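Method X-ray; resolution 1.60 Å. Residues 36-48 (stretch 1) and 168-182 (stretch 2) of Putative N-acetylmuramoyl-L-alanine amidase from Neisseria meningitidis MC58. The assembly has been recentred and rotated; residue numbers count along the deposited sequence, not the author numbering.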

# COMPACT_ATOMS: atom_id res chain seq x y z
N ILE A 36 5.01 0.22 -4.00
CA ILE A 36 5.80 0.50 -2.79
C ILE A 36 7.27 0.45 -3.14
O ILE A 36 8.07 1.32 -2.76
N VAL A 37 7.70 -0.60 -3.84
CA VAL A 37 9.10 -0.67 -4.19
C VAL A 37 9.49 0.51 -5.07
O VAL A 37 10.57 1.06 -4.88
N ALA A 38 8.65 0.87 -6.01
CA ALA A 38 8.92 2.00 -6.93
C ALA A 38 9.06 3.29 -6.14
O ALA A 38 10.01 4.08 -6.34
N SER A 39 8.11 3.51 -5.22
CA SER A 39 8.11 4.77 -4.46
C SER A 39 9.38 4.93 -3.60
O SER A 39 9.90 6.05 -3.50
N ILE A 40 9.89 3.85 -3.02
CA ILE A 40 11.08 3.88 -2.17
C ILE A 40 12.32 4.10 -3.04
O ILE A 40 13.24 4.86 -2.68
N LEU A 41 12.39 3.43 -4.19
CA LEU A 41 13.54 3.64 -5.07
C LEU A 41 13.61 5.11 -5.51
O LEU A 41 14.68 5.70 -5.55
N ARG A 42 12.46 5.67 -5.83
CA ARG A 42 12.38 7.11 -6.21
C ARG A 42 12.63 8.04 -5.03
O ARG A 42 13.54 8.91 -5.10
N ASN A 43 11.91 7.87 -3.92
CA ASN A 43 12.06 8.76 -2.72
C ASN A 43 13.36 8.71 -2.00
O ASN A 43 13.97 9.76 -1.72
N ASP A 44 13.78 7.51 -1.61
CA ASP A 44 14.95 7.38 -0.76
C ASP A 44 16.24 7.48 -1.54
O ASP A 44 17.28 7.87 -0.98
N TYR A 45 16.20 7.09 -2.82
CA TYR A 45 17.42 6.97 -3.61
C TYR A 45 17.51 7.84 -4.86
O TYR A 45 18.58 7.89 -5.46
N GLY A 46 16.43 8.49 -5.26
CA GLY A 46 16.41 9.29 -6.48
C GLY A 46 16.67 8.54 -7.78
O GLY A 46 17.12 9.12 -8.79
N LEU A 47 16.36 7.24 -7.79
CA LEU A 47 16.63 6.38 -8.93
C LEU A 47 15.53 6.48 -9.99
O LEU A 47 14.38 6.87 -9.70
N THR A 48 15.90 6.17 -11.22
CA THR A 48 14.99 6.13 -12.36
C THR A 48 14.30 4.79 -12.36
O THR A 48 14.94 3.74 -12.54
N ALA A 168 12.80 -3.72 2.10
CA ALA A 168 13.94 -4.66 1.97
C ALA A 168 14.28 -4.88 0.48
O ALA A 168 15.45 -4.90 0.08
N ILE A 169 13.25 -5.05 -0.35
CA ILE A 169 13.47 -5.30 -1.78
C ILE A 169 14.12 -4.06 -2.43
O ILE A 169 15.15 -4.16 -3.12
N ALA A 170 13.54 -2.91 -2.19
CA ALA A 170 14.04 -1.63 -2.72
C ALA A 170 15.49 -1.43 -2.26
O ALA A 170 16.36 -1.07 -3.05
N ASP A 171 15.74 -1.59 -0.97
CA ASP A 171 17.09 -1.37 -0.43
C ASP A 171 18.14 -2.30 -1.09
O ASP A 171 19.30 -1.89 -1.32
N ALA A 172 17.74 -3.55 -1.34
CA ALA A 172 18.62 -4.54 -1.97
C ALA A 172 18.93 -4.17 -3.42
O ALA A 172 20.05 -4.39 -3.90
N ILE A 173 17.93 -3.65 -4.14
CA ILE A 173 18.12 -3.21 -5.51
C ILE A 173 19.11 -2.05 -5.51
O ILE A 173 20.09 -2.11 -6.20
N ALA A 174 18.87 -1.06 -4.67
CA ALA A 174 19.76 0.10 -4.59
C ALA A 174 21.17 -0.32 -4.22
O ALA A 174 22.13 0.12 -4.83
N MSE A 175 21.30 -1.20 -3.25
CA MSE A 175 22.65 -1.67 -2.84
C MSE A 175 23.39 -2.35 -3.99
O MSE A 175 24.60 -2.12 -4.22
N GLU A 176 22.68 -3.18 -4.75
CA GLU A 176 23.32 -3.92 -5.84
C GLU A 176 23.80 -2.97 -6.93
O GLU A 176 24.78 -3.24 -7.60
N LEU A 177 23.08 -1.87 -7.10
CA LEU A 177 23.41 -0.82 -8.07
C LEU A 177 24.47 0.14 -7.52
O LEU A 177 25.01 0.97 -8.26
N GLY A 178 24.76 0.04 -6.22
CA GLY A 178 25.69 0.94 -5.54
C GLY A 178 25.15 2.33 -5.31
O GLY A 178 25.93 3.30 -5.21
N ALA A 179 23.82 2.46 -5.21
CA ALA A 179 23.17 3.75 -4.97
C ALA A 179 23.04 4.01 -3.50
O ALA A 179 22.44 3.21 -2.76
N ALA A 180 23.57 5.15 -3.07
CA ALA A 180 23.44 5.56 -1.68
C ALA A 180 22.13 6.32 -1.49
O ALA A 180 21.60 6.91 -2.45
N LYS A 181 21.60 6.30 -0.27
CA LYS A 181 20.40 7.08 0.03
C LYS A 181 20.66 8.57 -0.16
O LYS A 181 21.78 9.03 0.08
N VAL A 182 19.64 9.29 -0.64
CA VAL A 182 19.68 10.75 -0.83
C VAL A 182 18.76 11.42 0.19
O VAL A 182 18.74 11.03 1.38

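The two helices, 36-45 and 168-177, approach to 8.7 Å between axes with their N-to-C directions 48° apart, and the two stretches together bury 734 Å². Several alanines of stretch 2 lie in the contact, as a walk along it makes clear.

Ala168 points its CB away and makes no contact. Ile169 (chi1 m, chi2 t) points sideways, yet its CG2 lies 3.9 Å from CG2 of Val37, whose chi1 is t. Ala170 is the first residue of the stretch whose CB points toward stretch 1. The CA of Ala170 is 5.2 Å from the CA of Val37, and its CB sits among three side chains: 3.5 Å from Ile40 CG2, 4.1 Å from Val37 CG1 and 4.1 Å from Leu41 CG. Ile40 and Leu41 are both m at chi1 and t at chi2; the CB of Leu41 points sideways, but its end comes nearer, placing CD2 3.4 Å from Ala170 O.

Asp171 has its CB directed away overall, but with chi1 at -74° (m) its carboxylate comes back to the interface. Tyr45 OH donates a hydrogen bond to Asp171 OD1 at 2.6 Å, a short contact that meets the ring at its edge, near the ring plane. Asp171 OD1 also accepts from water 1 at 2.8 Å, while water 4 donates to Tyr45 OH (2.9 Å) and to Asp171 O (2.7 Å), so the hydroxyl is tied to both side chain and backbone of this residue.

Ala172 faces away. One residue later, Ile173 (chi1 m, chi2 t) points toward stretch 1, with CD1 4.1 Å from Val37 CG1 and CG2 4.1 Å from Leu41 CD2. Ala174 makes a CH-pi contact: its CB is 3.4 Å from the Tyr45 ring centroid and 14° off the ring normal, over one face. Tyr45 reaches this position with chi1 at -60° and chi2 at -89°, its CB pointing away while the ring returns. Leu47, m and t, adds CD1 at 4.1 Å from Ala174 CB.

Selenomethionine Met175 and Glu176 make no contact. Leu177 (m, t) points toward stretch 1, its CD1 4.5 Å from Leu47 CD1; Gly178 then takes positive phi in a Schellman motif. Ala179 then points back in, with CB 3.9 Å from Leu47 CD2.

The tail is more polar. Water 5 donates to both Ala180 O and Tyr45 O, each at 2.7 Å. Lys181 extends from chi1 m through three t torsions, passing CG 3.5 Å from Tyr45 CE1. Lys181 NZ stops 4.2 Å from Asp44 OD2, beyond a salt bridge; water 1 spans the gap, accepting from Lys181 NZ at 3.0 Å and donating to Asp44 OD2 at 2.7 Å. Finally, Val182 N donates to Asp44 O at 2.8 Å with a nearly linear angle of 169°, and the CG1 of Val182 (chi1 m) lies 3.7 Å from Tyr45 O.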

# COMPACT_ATOMS: atom_id res chain seq x y z
CB ILE A 36 5.46 -0.42 -1.64
CG1 ILE A 36 3.99 -0.22 -1.24
CG2 ILE A 36 6.36 -0.17 -0.46
CD1 ILE A 36 3.52 -1.28 -0.27
CB VAL A 37 9.44 -2.03 -4.86
CG1 VAL A 37 10.90 -2.06 -5.36
CG2 VAL A 37 9.23 -3.17 -3.91
CB ALA A 38 7.82 2.12 -7.96
CB SER A 39 6.87 4.86 -3.58
OG SER A 39 6.93 3.90 -2.55
CB ILE A 40 11.20 2.61 -1.30
CG1 ILE A 40 10.04 2.56 -0.29
CG2 ILE A 40 12.54 2.58 -0.56
CD1 ILE A 40 9.94 1.31 0.56
CB LEU A 41 13.49 2.67 -6.26
CG LEU A 41 13.80 1.20 -5.97
CD1 LEU A 41 13.42 0.35 -7.13
CD2 LEU A 41 15.29 0.95 -5.60
CB ARG A 42 11.05 7.38 -6.88
CG ARG A 42 10.89 6.72 -8.18
CD ARG A 42 9.45 6.69 -8.65
NE ARG A 42 9.29 6.34 -10.03
CZ ARG A 42 8.17 5.89 -10.60
NH1 ARG A 42 7.04 5.72 -9.89
NH2 ARG A 42 8.14 5.60 -11.88
CB ASN A 43 10.99 8.46 -1.67
CG ASN A 43 9.61 8.67 -2.18
OD1 ASN A 43 9.41 9.32 -3.20
ND2 ASN A 43 8.62 8.10 -1.47
CB ASP A 44 14.93 6.06 0.03
CG ASP A 44 13.87 6.01 1.08
OD1 ASP A 44 12.96 6.87 1.07
OD2 ASP A 44 13.97 5.10 1.93
CB TYR A 45 17.64 5.51 -4.01
CG TYR A 45 17.79 4.57 -2.82
CD1 TYR A 45 19.03 4.33 -2.25
CD2 TYR A 45 16.67 3.90 -2.30
CE1 TYR A 45 19.17 3.47 -1.19
CE2 TYR A 45 16.80 3.00 -1.21
CZ TYR A 45 18.07 2.81 -0.66
OH TYR A 45 18.30 1.93 0.39
CB LEU A 47 16.79 4.91 -8.45
CG LEU A 47 18.06 4.71 -7.63
CD1 LEU A 47 18.10 3.34 -6.92
CD2 LEU A 47 19.32 4.89 -8.47
CB THR A 48 15.74 6.22 -13.69
OG1 THR A 48 16.42 7.46 -13.75
CG2 THR A 48 14.79 6.14 -14.84
CB ALA A 168 13.65 -6.03 2.68
CB ILE A 169 12.13 -5.68 -2.50
CG1 ILE A 169 11.64 -7.06 -2.04
CG2 ILE A 169 12.29 -5.62 -4.06
CD1 ILE A 169 10.15 -7.38 -2.45
CB ALA A 170 13.12 -0.48 -2.26
CB ASP A 171 17.12 -1.57 1.08
CG ASP A 171 16.48 -0.44 1.87
OD1 ASP A 171 16.28 0.69 1.34
OD2 ASP A 171 16.16 -0.71 3.04
CB ALA A 172 18.01 -5.95 -1.85
CB ILE A 173 16.78 -2.82 -6.21
CG1 ILE A 173 15.87 -4.02 -6.41
CG2 ILE A 173 17.01 -2.15 -7.56
CD1 ILE A 173 14.44 -3.67 -6.79
CB ALA A 174 19.22 1.12 -3.60
CB MSE A 175 22.54 -2.59 -1.63
CG MSE A 175 23.80 -3.31 -1.24
SE MSE A 175 24.99 -2.07 -0.32
CE MSE A 175 24.11 -2.16 1.41
CB GLU A 176 22.34 -4.96 -6.37
CG GLU A 176 22.81 -5.80 -7.52
CD GLU A 176 23.93 -6.77 -7.16
OE1 GLU A 176 24.33 -6.88 -5.98
OE2 GLU A 176 24.40 -7.46 -8.11
CB LEU A 177 22.17 -0.02 -8.42
CG LEU A 177 21.09 -0.84 -9.14
CD1 LEU A 177 19.85 -0.00 -9.36
CD2 LEU A 177 21.64 -1.37 -10.45
CB ALA A 179 21.77 3.79 -5.62
CB ALA A 180 24.62 6.42 -1.28
CB LYS A 181 19.89 6.81 1.45
CG LYS A 181 19.37 5.39 1.67
CD LYS A 181 18.46 5.33 2.87
CE LYS A 181 18.33 3.91 3.38
NZ LYS A 181 17.15 3.78 4.25
CB VAL A 182 19.26 11.17 -2.26
CG1 VAL A 182 20.16 10.53 -3.32
CG2 VAL A 182 17.78 10.83 -2.52
O HOH W 1 14.84 2.67 2.64
O HOH W 2 16.93 9.09 1.63
O HOH W 3 14.48 5.66 4.29
O HOH W 4 20.51 0.13 0.09
O HOH W 5 21.16 7.17 -5.13